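Local structure of VP5 (Halorubrum pleomorphic virus 6, 6QGL) at residues A351-V356 and T437-Q442; R305-T310 and F447-L452; S365-G370 and T420-D425; S376-G381 and G407-D412; A79-K84 and E470-S475. The protein is an envelope protein of a pleomorphic virus of haloarchaea and probably mediates fusion of the viral membrane with that of the host cell. One frame throughout, in Å; residues are numbered along the deposited sequence.

Contact 1 of 5, residues A351-V356 and T437-Q442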
# COMPACT_ATOMS: atom_id res chain seq x y z
N ALA A 351 5.22 6.51 11.34
CA ALA A 351 5.67 6.38 12.72
C ALA A 351 6.58 5.18 12.92
O ALA A 351 6.64 4.30 12.06
CB ALA A 351 4.46 6.28 13.64
N ASP A 352 7.28 5.14 14.07
CA ASP A 352 8.16 4.03 14.43
C ASP A 352 7.31 2.94 15.08
O ASP A 352 6.67 3.18 16.11
CB ASP A 352 9.29 4.49 15.37
CG ASP A 352 10.32 3.44 15.72
OD1 ASP A 352 10.20 2.29 15.21
OD2 ASP A 352 11.24 3.74 16.50
N MET A 353 7.32 1.74 14.47
CA MET A 353 6.55 0.58 14.92
C MET A 353 7.02 0.02 16.26
O MET A 353 6.20 -0.55 16.98
CB MET A 353 6.50 -0.51 13.85
CG MET A 353 5.74 -0.12 12.60
SD MET A 353 4.04 0.45 12.88
CE MET A 353 3.26 -1.11 13.36
N SER A 354 8.31 0.18 16.60
CA SER A 354 8.87 -0.32 17.87
C SER A 354 8.23 0.33 19.09
O SER A 354 8.09 -0.32 20.13
CB SER A 354 10.38 -0.16 17.90
OG SER A 354 10.77 1.19 17.75
N LEU A 355 7.81 1.59 18.95
CA LEU A 355 7.17 2.36 20.02
C LEU A 355 5.71 1.97 20.25
O LEU A 355 5.14 2.39 21.27
CB LEU A 355 7.31 3.87 19.77
CG LEU A 355 8.73 4.39 19.45
CD1 LEU A 355 8.70 5.86 19.10
CD2 LEU A 355 9.69 4.15 20.59
N VAL A 356 5.10 1.17 19.34
CA VAL A 356 3.70 0.72 19.46
C VAL A 356 3.49 0.10 20.84
O VAL A 356 4.19 -0.84 21.20
CB VAL A 356 3.23 -0.26 18.33
CG1 VAL A 356 1.76 -0.62 18.50
CG2 VAL A 356 3.46 0.32 16.94
N THR A 437 12.23 1.18 13.63
CA THR A 437 11.73 0.78 12.31
C THR A 437 10.58 1.68 11.88
O THR A 437 9.50 1.62 12.46
CB THR A 437 11.36 -0.71 12.26
OG1 THR A 437 10.34 -0.97 13.23
CG2 THR A 437 12.56 -1.63 12.49
N TYR A 438 10.83 2.54 10.87
CA TYR A 438 9.81 3.45 10.35
C TYR A 438 8.88 2.75 9.37
O TYR A 438 9.31 1.86 8.63
CB TYR A 438 10.44 4.69 9.72
CG TYR A 438 10.93 5.70 10.74
CD1 TYR A 438 10.04 6.55 11.39
CD2 TYR A 438 12.28 5.82 11.04
CE1 TYR A 438 10.48 7.48 12.33
CE2 TYR A 438 12.74 6.74 11.99
CZ TYR A 438 11.83 7.57 12.63
OH TYR A 438 12.27 8.48 13.56
N ASP A 439 7.60 3.14 9.38
CA ASP A 439 6.57 2.59 8.51
C ASP A 439 5.50 3.63 8.23
O ASP A 439 5.24 4.49 9.09
CB ASP A 439 5.94 1.34 9.16
CG ASP A 439 5.17 0.42 8.22
OD1 ASP A 439 5.41 0.48 7.00
OD2 ASP A 439 4.35 -0.38 8.72
N THR A 440 4.89 3.57 7.03
CA THR A 440 3.83 4.49 6.60
C THR A 440 2.52 3.72 6.52
O THR A 440 2.40 2.78 5.73
CB THR A 440 4.23 5.19 5.30
OG1 THR A 440 5.49 5.85 5.48
CG2 THR A 440 3.17 6.19 4.81
N LEU A 441 1.55 4.10 7.37
CA LEU A 441 0.22 3.49 7.46
C LEU A 441 -0.86 4.42 6.88
O LEU A 441 -0.74 5.63 7.02
CB LEU A 441 -0.16 3.20 8.94
CG LEU A 441 0.71 2.29 9.80
CD1 LEU A 441 0.31 2.39 11.25
CD2 LEU A 441 0.64 0.85 9.36
N GLN A 442 -1.93 3.85 6.31
CA GLN A 442 -3.08 4.62 5.84
C GLN A 442 -4.21 4.35 6.83
O GLN A 442 -4.88 3.32 6.73
CB GLN A 442 -3.50 4.22 4.41
CG GLN A 442 -4.60 5.12 3.83
CD GLN A 442 -5.07 4.69 2.47
OE1 GLN A 442 -4.29 4.50 1.53
NE2 GLN A 442 -6.38 4.57 2.32
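Ala-351 and Asp-352 pair with Asp-439 and Tyr-438 in an antiparallel arrangement. The contact joins strand 347-352 to strand 438-443, an outermost strand of a six-stranded sheet. Ala-351 and Asp-439 form a hydrogen-bonded pair. Ala-351 N gives to Asp-439 O at 3.0 Å, and Asp-439 N gives back to Ala-351 O at 3.1 Å. Asp-352 and Tyr-438 form the non-hydrogen-bonded pair beside it. Beyond this pair, Met-353 N reaches Thr-437 O at 3.0 Å and carries the pairing past the strand end. Asp-352 has CG anti to its backbone N (chi1 -175°), and the carboxylate reaches Thr-437. Its OD1 accepts from Thr-437 N at 2.8 Å. The same OD1 takes Ser-354 N at 3.2 Å, which makes an Asx turn. The two N-H groups come from opposite faces of the carboxylate plane. Met-353 bends at chi2 and chi3 and lays CG against Asp-439 CB at 3.7 Å. The Tyr-438 ring sits obliquely by the backbone of Ala-351 and Asp-352. One carboxylate oxygen of the buried Asp-352 thus serves both segments: it links the start of the turn to the start of the edge strand. These two donors would be expected to favour the charged form of Asp-352.

Contact 2 of 5, residues R305-T310 and F447-L452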
# COMPACT_ATOMS: atom_id res chain seq x y z
N ARG A 305 5.29 19.43 13.09
CA ARG A 305 4.74 18.82 14.30
C ARG A 305 4.99 17.31 14.41
O ARG A 305 5.48 16.69 13.46
CB ARG A 305 3.23 19.11 14.43
CG ARG A 305 2.92 20.54 14.86
CD ARG A 305 1.72 21.09 14.12
NE ARG A 305 1.88 22.51 13.83
CZ ARG A 305 2.43 23.00 12.72
NH1 ARG A 305 2.86 22.18 11.77
NH2 ARG A 305 2.54 24.31 12.55
N GLU A 306 4.66 16.73 15.58
CA GLU A 306 4.75 15.31 15.93
C GLU A 306 3.49 14.98 16.73
O GLU A 306 3.28 15.54 17.82
CB GLU A 306 6.03 15.01 16.73
CG GLU A 306 6.23 13.54 17.09
CD GLU A 306 6.77 12.61 16.01
OE1 GLU A 306 7.09 13.08 14.90
OE2 GLU A 306 6.87 11.40 16.30
N ALA A 307 2.63 14.12 16.18
CA ALA A 307 1.36 13.75 16.79
C ALA A 307 1.42 12.42 17.52
O ALA A 307 1.89 11.43 16.97
CB ALA A 307 0.27 13.70 15.73
N THR A 308 0.91 12.40 18.76
CA THR A 308 0.78 11.18 19.56
C THR A 308 -0.68 10.78 19.39
O THR A 308 -1.58 11.49 19.83
CB THR A 308 1.24 11.41 21.01
OG1 THR A 308 2.54 11.99 21.02
CG2 THR A 308 1.27 10.12 21.82
N ILE A 309 -0.90 9.69 18.65
CA ILE A 309 -2.22 9.17 18.29
C ILE A 309 -2.57 7.96 19.14
O ILE A 309 -1.67 7.25 19.58
CB ILE A 309 -2.20 8.82 16.76
CG1 ILE A 309 -1.86 10.04 15.89
CG2 ILE A 309 -3.47 8.12 16.26
CD1 ILE A 309 -2.70 11.25 16.10
N THR A 310 -3.87 7.73 19.36
CA THR A 310 -4.35 6.55 20.06
C THR A 310 -5.61 6.01 19.34
O THR A 310 -6.55 6.76 19.08
CB THR A 310 -4.49 6.73 21.59
OG1 THR A 310 -4.69 5.44 22.18
CG2 THR A 310 -5.61 7.64 22.01
N PHE A 447 -9.40 7.35 15.22
CA PHE A 447 -8.23 7.70 16.02
C PHE A 447 -8.47 9.00 16.78
O PHE A 447 -9.27 9.84 16.35
CB PHE A 447 -6.98 7.83 15.12
CG PHE A 447 -7.01 8.90 14.06
CD1 PHE A 447 -6.67 10.22 14.36
CD2 PHE A 447 -7.33 8.59 12.74
CE1 PHE A 447 -6.69 11.21 13.37
CE2 PHE A 447 -7.33 9.58 11.75
CZ PHE A 447 -7.02 10.88 12.07
N THR A 448 -7.75 9.19 17.90
CA THR A 448 -7.83 10.42 18.69
C THR A 448 -6.43 11.01 18.80
O THR A 448 -5.47 10.28 19.11
CB THR A 448 -8.51 10.20 20.06
OG1 THR A 448 -7.69 9.40 20.89
CG2 THR A 448 -9.85 9.53 19.96
N VAL A 449 -6.30 12.31 18.50
CA VAL A 449 -5.02 13.03 18.56
C VAL A 449 -4.81 13.46 20.02
O VAL A 449 -5.52 14.34 20.50
CB VAL A 449 -4.97 14.24 17.58
CG1 VAL A 449 -3.60 14.92 17.60
CG2 VAL A 449 -5.34 13.81 16.15
N ASP A 450 -3.88 12.79 20.73
CA ASP A 450 -3.60 13.07 22.14
C ASP A 450 -2.90 14.41 22.32
O ASP A 450 -3.44 15.31 22.97
CB ASP A 450 -2.79 11.94 22.80
CG ASP A 450 -3.47 10.58 22.78
OD1 ASP A 450 -4.67 10.52 23.13
OD2 ASP A 450 -2.80 9.58 22.45
N LYS A 451 -1.70 14.55 21.72
CA LYS A 451 -0.90 15.77 21.79
C LYS A 451 -0.16 16.05 20.48
O LYS A 451 0.14 15.11 19.73
CB LYS A 451 0.08 15.73 22.99
CG LYS A 451 1.14 14.63 22.93
CD LYS A 451 2.08 14.66 24.13
CE LYS A 451 3.14 13.58 24.03
NZ LYS A 451 4.06 13.61 25.20
N LEU A 452 0.13 17.33 20.22
CA LEU A 452 0.88 17.79 19.05
C LEU A 452 2.13 18.52 19.53
O LEU A 452 2.04 19.61 20.11
CB LEU A 452 0.01 18.69 18.15
CG LEU A 452 -1.06 17.97 17.32
CD1 LEU A 452 -2.16 18.93 16.91
CD2 LEU A 452 -0.46 17.30 16.11
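Thr-308 faces both Asp-450 and Lys-451, so the antiparallel pair of strands 305-311 and 447-454 contains a beta bulge. These strands are neighbours in the six-stranded sheet that also includes strand 317-324. Thr-308 N gives to Lys-451 O at 3.0 Å, and Asp-450 N gives to Thr-308 O at 2.8 Å. The extra residue sits in the 447-452 strand, between the pairs Ile-309 with Val-449 and Ala-307 with Leu-452. Regular bonds return at Thr-310 and Thr-448, each giving its N-H to the other's carbonyl. The side chains of Ala-307, Ile-309, Val-449 and Leu-452 share a buried face. Phe-322 of strand 317-324 touches Ala-307 and Ile-309 there. Both branches of Ile-309 make contacts. Its CG2, anti to the backbone N, meets Phe-447 CB at 3.7 Å. Its CG1 arm bends at chi2 (-54°) and brings CD1 to Val-449 CG2, also at 3.7 Å. Thr-308, Thr-310, Thr-448 and Lys-451 lie on the other face. Thr-310 and Thr-448 run side by side and point the same way. Thr-310 OG1 bonds instead to Thr-317 OG1 and Ala-316 O. The Asp-450 carboxylate crosses the Thr-310 side chain at about a right angle. Lys-451 starts with CG between its backbone N and carbonyl carbon (chi1 64°). From there the chain is extended and crosses Thr-308 by its aliphatic part. At the far end of the buried face, Leu-452 CD2 rests on Ala-307 CB at 3.7 Å.

Contact 3 of 5, residues S365-G370 and T420-D425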
# COMPACT_ATOMS: atom_id res chain seq x y z
N SER A 365 -7.95 -13.52 34.73
CA SER A 365 -7.28 -13.24 36.00
C SER A 365 -6.40 -14.39 36.47
O SER A 365 -5.24 -14.17 36.81
CB SER A 365 -8.30 -12.86 37.07
OG SER A 365 -7.67 -12.42 38.26
N GLY A 366 -6.94 -15.60 36.47
CA GLY A 366 -6.23 -16.79 36.94
C GLY A 366 -5.04 -17.25 36.12
O GLY A 366 -5.11 -17.30 34.89
N VAL A 367 -3.94 -17.58 36.82
CA VAL A 367 -2.73 -18.17 36.25
C VAL A 367 -2.69 -19.56 36.91
O VAL A 367 -2.23 -19.71 38.04
CB VAL A 367 -1.44 -17.33 36.43
CG1 VAL A 367 -0.22 -18.05 35.87
CG2 VAL A 367 -1.58 -15.96 35.77
N ASP A 368 -3.30 -20.54 36.23
CA ASP A 368 -3.43 -21.91 36.70
C ASP A 368 -2.30 -22.77 36.15
O ASP A 368 -2.16 -22.89 34.93
CB ASP A 368 -4.82 -22.48 36.34
CG ASP A 368 -6.00 -21.61 36.76
OD1 ASP A 368 -6.12 -21.29 37.97
OD2 ASP A 368 -6.82 -21.26 35.87
N GLY A 369 -1.48 -23.30 37.06
CA GLY A 369 -0.31 -24.13 36.75
C GLY A 369 0.63 -23.51 35.73
O GLY A 369 1.14 -24.21 34.85
N GLY A 370 0.82 -22.19 35.84
CA GLY A 370 1.66 -21.40 34.95
C GLY A 370 1.01 -20.98 33.64
O GLY A 370 1.64 -20.27 32.85
N THR A 420 3.93 -19.95 39.81
CA THR A 420 3.10 -20.41 38.70
C THR A 420 1.61 -20.19 38.98
O THR A 420 0.87 -19.85 38.07
CB THR A 420 3.40 -21.86 38.36
OG1 THR A 420 3.32 -22.63 39.56
CG2 THR A 420 4.77 -22.04 37.74
N ILE A 421 1.18 -20.38 40.24
CA ILE A 421 -0.21 -20.19 40.64
C ILE A 421 -0.34 -18.79 41.23
O ILE A 421 0.11 -18.55 42.35
CB ILE A 421 -0.70 -21.32 41.60
CG1 ILE A 421 -0.45 -22.71 40.98
CG2 ILE A 421 -2.18 -21.12 41.98
CD1 ILE A 421 -0.49 -23.87 41.92
N THR A 422 -0.93 -17.87 40.45
CA THR A 422 -1.11 -16.45 40.81
C THR A 422 -2.26 -15.85 39.98
O THR A 422 -3.00 -16.59 39.32
CB THR A 422 0.25 -15.69 40.66
OG1 THR A 422 0.14 -14.38 41.21
CG2 THR A 422 0.74 -15.62 39.23
N ASN A 423 -2.44 -14.51 40.05
CA ASN A 423 -3.46 -13.78 39.31
C ASN A 423 -2.81 -12.63 38.54
O ASN A 423 -1.83 -12.07 39.01
CB ASN A 423 -4.58 -13.27 40.23
CG ASN A 423 -5.34 -14.36 40.94
OD1 ASN A 423 -6.46 -14.71 40.57
ND2 ASN A 423 -4.73 -14.94 41.96
N VAL A 424 -3.31 -12.34 37.34
CA VAL A 424 -2.80 -11.26 36.49
C VAL A 424 -3.19 -9.93 37.14
O VAL A 424 -4.36 -9.72 37.47
CB VAL A 424 -3.32 -11.38 35.02
CG1 VAL A 424 -2.85 -10.22 34.15
CG2 VAL A 424 -2.91 -12.71 34.39
N ASP A 425 -2.19 -9.05 37.35
CA ASP A 425 -2.38 -7.72 37.93
C ASP A 425 -2.80 -6.76 36.80
O ASP A 425 -3.77 -6.01 36.95
CB ASP A 425 -1.08 -7.24 38.60
CG ASP A 425 -1.23 -5.93 39.36
OD1 ASP A 425 -1.84 -5.94 40.45
OD2 ASP A 425 -0.71 -4.90 38.88
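Val-367 and Val-424 both hold CG1 anti to the backbone N, each with chi1 177°. This sets CG2 anti to the carbonyl carbon, beside the backbone N, in both valines. The two CG2 methyls meet at 3.8 Å, with the side chains crossing at about a right angle. Thr-422 shares the face of Val-367 and lays its CG2 against Val-367 CB at 3.9 Å. Backbone bonds set the antiparallel register. Val-424 N gives to Ser-365 O at 2.7 Å. Val-367 N gives to Thr-422 O at 2.8 Å, while the return bond from Thr-422 N to Val-367 O is weak. Asn-423 lies on the other face, where its OD1 receives a weak bond from Ser-365 OG. The chain then turns through Gly-369 and Gly-370, both with positive phi. The turn brings Gly-370 N to Thr-420 O at 3.2 Å. That donor stands above the carbonyl plane, 58° out of it. The other edge of strand 422-431 is taken by strand 382-388 and the residues just after it: Asn-423 bonds to Val-389, and Val-424 packs on Val-386. The arrangement is a short antiparallel strand pairing that adds strand 366-367 to one edge of a long central strand in a curled sheet.

Contact 4 of 5, residues S376-G381 and G407-D412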
# COMPACT_ATOMS: atom_id res chain seq x y z
N SER A 376 -8.74 -12.57 23.35
CA SER A 376 -8.67 -11.95 22.02
C SER A 376 -7.39 -12.38 21.30
O SER A 376 -6.45 -12.82 21.96
CB SER A 376 -8.75 -10.43 22.12
OG SER A 376 -10.09 -10.00 22.31
N GLU A 377 -7.37 -12.28 19.96
CA GLU A 377 -6.22 -12.67 19.15
C GLU A 377 -5.02 -11.73 19.37
O GLU A 377 -5.17 -10.52 19.23
CB GLU A 377 -6.59 -12.77 17.65
CG GLU A 377 -5.50 -13.37 16.77
CD GLU A 377 -5.95 -14.26 15.62
OE1 GLU A 377 -6.91 -13.88 14.90
OE2 GLU A 377 -5.33 -15.33 15.43
N PRO A 378 -3.83 -12.29 19.72
CA PRO A 378 -2.65 -11.42 19.90
C PRO A 378 -2.20 -10.82 18.57
O PRO A 378 -2.28 -11.49 17.53
CB PRO A 378 -1.60 -12.37 20.49
CG PRO A 378 -1.99 -13.72 20.01
CD PRO A 378 -3.49 -13.71 19.93
N TYR A 379 -1.77 -9.56 18.59
CA TYR A 379 -1.36 -8.83 17.39
C TYR A 379 0.02 -9.26 16.90
O TYR A 379 0.94 -9.40 17.70
CB TYR A 379 -1.40 -7.31 17.62
CG TYR A 379 -2.67 -6.78 18.25
CD1 TYR A 379 -3.93 -7.22 17.83
CD2 TYR A 379 -2.63 -5.75 19.19
CE1 TYR A 379 -5.10 -6.70 18.37
CE2 TYR A 379 -3.80 -5.23 19.74
CZ TYR A 379 -5.03 -5.70 19.33
OH TYR A 379 -6.19 -5.19 19.87
N GLU A 380 0.15 -9.44 15.57
CA GLU A 380 1.39 -9.85 14.89
C GLU A 380 2.44 -8.73 15.01
O GLU A 380 2.14 -7.57 14.75
CB GLU A 380 1.12 -10.19 13.40
CG GLU A 380 0.23 -11.42 13.18
CD GLU A 380 -0.05 -11.83 11.74
OE1 GLU A 380 0.18 -11.02 10.82
OE2 GLU A 380 -0.52 -12.98 11.55
N GLY A 381 3.65 -9.11 15.43
CA GLY A 381 4.75 -8.18 15.63
C GLY A 381 4.77 -7.50 16.98
O GLY A 381 5.55 -6.56 17.19
N GLY A 407 -12.00 -19.16 21.16
CA GLY A 407 -11.95 -17.71 21.06
C GLY A 407 -10.98 -17.18 22.10
O GLY A 407 -10.93 -15.98 22.37
N THR A 408 -10.21 -18.12 22.69
CA THR A 408 -9.20 -17.89 23.73
C THR A 408 -7.84 -18.46 23.31
O THR A 408 -7.79 -19.50 22.64
CB THR A 408 -9.64 -18.53 25.07
OG1 THR A 408 -9.85 -19.93 24.89
CG2 THR A 408 -10.88 -17.87 25.66
N TRP A 409 -6.76 -17.78 23.71
CA TRP A 409 -5.38 -18.19 23.45
C TRP A 409 -4.65 -18.36 24.78
O TRP A 409 -4.88 -17.57 25.70
CB TRP A 409 -4.65 -17.14 22.58
CG TRP A 409 -5.04 -17.16 21.13
CD1 TRP A 409 -4.32 -17.67 20.10
CD2 TRP A 409 -6.23 -16.59 20.56
NE1 TRP A 409 -4.99 -17.49 18.91
CE2 TRP A 409 -6.17 -16.82 19.16
CE3 TRP A 409 -7.34 -15.91 21.08
CZ2 TRP A 409 -7.18 -16.41 18.29
CZ3 TRP A 409 -8.35 -15.52 20.22
CH2 TRP A 409 -8.27 -15.76 18.84
N SER A 410 -3.78 -19.38 24.89
CA SER A 410 -3.04 -19.63 26.12
C SER A 410 -1.54 -19.84 25.92
O SER A 410 -1.11 -20.24 24.83
CB SER A 410 -3.66 -20.80 26.90
OG SER A 410 -3.23 -22.06 26.43
N TYR A 411 -0.75 -19.57 26.97
CA TYR A 411 0.71 -19.74 27.02
C TYR A 411 1.11 -20.30 28.39
O TYR A 411 0.56 -19.88 29.40
CB TYR A 411 1.45 -18.41 26.72
CG TYR A 411 2.95 -18.48 26.91
CD1 TYR A 411 3.77 -19.04 25.94
CD2 TYR A 411 3.55 -18.00 28.08
CE1 TYR A 411 5.15 -19.14 26.12
CE2 TYR A 411 4.92 -18.09 28.27
CZ TYR A 411 5.72 -18.66 27.29
OH TYR A 411 7.08 -18.74 27.48
N ASP A 412 2.07 -21.24 28.40
CA ASP A 412 2.59 -21.89 29.62
C ASP A 412 3.87 -21.18 30.09
O ASP A 412 4.95 -21.38 29.52
CB ASP A 412 2.84 -23.38 29.36
CG ASP A 412 2.98 -24.26 30.60
OD1 ASP A 412 3.38 -23.73 31.66
OD2 ASP A 412 2.70 -25.47 30.50
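The Trp-409 indole presents one face to Glu-377 and Pro-378. Pro-378 CD stands over the five-membered ring, 3.9 Å from its centroid and only 6° off the normal. Glu-377 CA lies over the six-membered ring, 3.7 Å from that centroid and 11° off the normal. Both are CH-pi contacts over the face. The backbone of Ser-376 reaches the benzo part near CE3 and CZ3, with the Ser-376 carbonyl set obliquely to the ring. Glu-377 has CG anti to its backbone N (chi1 -171°). Its CB lies over the same face, 3.6 Å from Trp-409 CH2. The side chain then runs out past the CZ2 corner of the ring, with Glu-377 OE2 3.6 Å from Trp-409 CZ2. The carboxylate is tilted 38° from the ring plane, so it does not stack flat. The contact joins the loop between strands 371-374 and 382-388 to strand 409-412. Trp-409 also pairs with Ile-374 through the backbone, and its side chain touches Ile-374. Pro-378 touches Ala-398 as well. The indole therefore sits where the loop leaves the small three-stranded sheet. No hydrogen bond crosses between the two segments. Their cohesion rests on dispersion and on C-H groups over the aromatic face. A C-H next to the prolyl nitrogen is slightly polarised, and this probably favours its place above the electron-rich five-membered ring.

Contact 5 of 5, residues A79-K84 and E470-S475; sequences AYTEAK and EPQTDS
Two hydrogen bonds join Thr-81 and Lys-84 of helix 73-92 to Gln-472 and Thr-473. Gln-472 NE2 gives to Thr-81 OG1 at 2.7 Å, with Thr-81 OG1 lying 15° out of the amide plane. The same hydroxyl bonds to His-77 O, one turn earlier in the helix. Lys-84 runs extended beyond CG, and its NZ gives to Thr-473 O at 2.8 Å, nearly along the C=O axis. That ammonium also bonds to Asn-476 O and makes a cation-pi contact with Trp-253, so the polar end of this buried lysine has several partners. The remaining contacts are van der Waals packing round Tyr-80. Gln-472 bends at chi2 and passes Tyr-80 in the opposite direction, with its CG 3.6 Å from Tyr-80 CB. Thr-473 O lies over one face of the Tyr-80 ring, 3.8 Å above its plane. Further out, Asp-474 CB comes to 3.8 Å from Tyr-80 OH, and the two side chains point the same way. Trp-483 of helix 480-496 touches Thr-81, Lys-84 and Gln-472. The arrangement is helix-to-loop packing in the helical part of the fold, where the loop after strand 447-454 lies across helix 73-92 before the C-terminal helix begins.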
# COMPACT_ATOMS: atom_id res chain seq x y z
N ALA A 79 4.40 13.96 -13.86
CA ALA A 79 4.41 13.89 -15.32
C ALA A 79 4.48 15.28 -15.95
O ALA A 79 5.16 15.43 -16.97
CB ALA A 79 3.20 13.13 -15.82
N TYR A 80 3.81 16.28 -15.34
CA TYR A 80 3.83 17.67 -15.81
C TYR A 80 5.21 18.27 -15.60
O TYR A 80 5.72 18.93 -16.51
CB TYR A 80 2.79 18.54 -15.07
CG TYR A 80 1.45 18.73 -15.75
CD1 TYR A 80 1.37 19.36 -16.99
CD2 TYR A 80 0.27 18.42 -15.10
CE1 TYR A 80 0.13 19.58 -17.61
CE2 TYR A 80 -0.97 18.64 -15.70
CZ TYR A 80 -1.04 19.22 -16.95
OH TYR A 80 -2.26 19.44 -17.53
N THR A 81 5.82 18.06 -14.40
CA THR A 81 7.16 18.57 -14.06
C THR A 81 8.16 18.11 -15.11
O THR A 81 8.80 18.94 -15.76
CB THR A 81 7.60 18.12 -12.65
OG1 THR A 81 6.59 18.42 -11.68
CG2 THR A 81 8.92 18.77 -12.21
N GLU A 82 8.23 16.79 -15.31
CA GLU A 82 9.16 16.14 -16.23
C GLU A 82 9.00 16.57 -17.68
O GLU A 82 10.00 16.86 -18.34
CB GLU A 82 9.08 14.61 -16.08
CG GLU A 82 10.35 13.89 -16.53
CD GLU A 82 10.23 12.40 -16.83
OE1 GLU A 82 9.27 11.76 -16.34
OE2 GLU A 82 11.11 11.87 -17.55
N ALA A 83 7.75 16.64 -18.18
CA ALA A 83 7.46 17.05 -19.55
C ALA A 83 7.72 18.53 -19.80
O ALA A 83 8.22 18.87 -20.87
CB ALA A 83 6.03 16.71 -19.89
N LYS A 84 7.38 19.40 -18.83
CA LYS A 84 7.60 20.85 -18.95
C LYS A 84 9.07 21.18 -19.04
O LYS A 84 9.44 21.99 -19.88
CB LYS A 84 6.94 21.62 -17.80
CG LYS A 84 5.52 21.96 -18.10
CD LYS A 84 4.85 22.52 -16.87
CE LYS A 84 3.37 22.68 -17.11
NZ LYS A 84 2.70 23.38 -15.99
N GLU A 470 3.03 24.36 -5.35
CA GLU A 470 2.00 24.77 -6.31
C GLU A 470 1.64 23.61 -7.27
O GLU A 470 2.52 23.15 -8.01
CB GLU A 470 2.49 26.01 -7.10
CG GLU A 470 1.47 26.59 -8.08
CD GLU A 470 2.03 27.46 -9.19
OE1 GLU A 470 1.25 27.81 -10.10
OE2 GLU A 470 3.23 27.80 -9.15
N PRO A 471 0.37 23.12 -7.27
CA PRO A 471 -0.00 22.03 -8.20
C PRO A 471 0.13 22.47 -9.65
O PRO A 471 -0.22 23.60 -9.98
CB PRO A 471 -1.47 21.74 -7.85
CG PRO A 471 -1.71 22.37 -6.54
CD PRO A 471 -0.79 23.55 -6.46
N GLN A 472 0.65 21.58 -10.50
CA GLN A 472 0.86 21.84 -11.91
C GLN A 472 -0.42 21.72 -12.73
O GLN A 472 -1.17 20.76 -12.58
CB GLN A 472 1.94 20.91 -12.47
CG GLN A 472 2.98 21.65 -13.28
CD GLN A 472 4.40 21.30 -12.92
OE1 GLN A 472 5.35 21.98 -13.32
NE2 GLN A 472 4.60 20.22 -12.18
N THR A 473 -0.65 22.72 -13.58
CA THR A 473 -1.79 22.85 -14.49
C THR A 473 -1.29 22.99 -15.93
O THR A 473 -0.09 23.11 -16.17
CB THR A 473 -2.69 24.05 -14.08
OG1 THR A 473 -2.01 25.28 -14.31
CG2 THR A 473 -3.20 23.96 -12.65
N ASP A 474 -2.22 23.02 -16.88
CA ASP A 474 -1.89 23.18 -18.30
C ASP A 474 -1.44 24.61 -18.64
O ASP A 474 -1.07 24.86 -19.79
CB ASP A 474 -3.10 22.77 -19.17
CG ASP A 474 -4.36 23.61 -19.00
OD1 ASP A 474 -4.36 24.52 -18.14
OD2 ASP A 474 -5.33 23.36 -19.74
N SER A 475 -1.50 25.55 -17.69
CA SER A 475 -1.15 26.95 -17.95
C SER A 475 -0.12 27.56 -16.99
O SER A 475 0.27 28.72 -17.20
CB SER A 475 -2.42 27.80 -17.98
OG SER A 475 -3.07 27.79 -16.72

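How the contacts relate
From the N terminus, the chain enters contact 5 at helix 73-92, and that loop closes last, at residues 470-475. The other four contacts lie within it, one inside another. Contact 2 opens at 305, contact 1 at 351, contact 3 at 365 and contact 4 at 376. They close in reverse order, at 407-412, 420-425, 437-442 and 447-452, and none cross. Contacts 1 and 2 belong to one six-stranded sheet, with centres about 14 Å apart. Contact 3 pairs strands of a curled sheet and contact 4 sets a loop against a three-stranded sheet; they touch where Gly-369 meets Asp-412. Contact 5 ties the late chain back to the helices, its centre about 65 Å from that of contact 3.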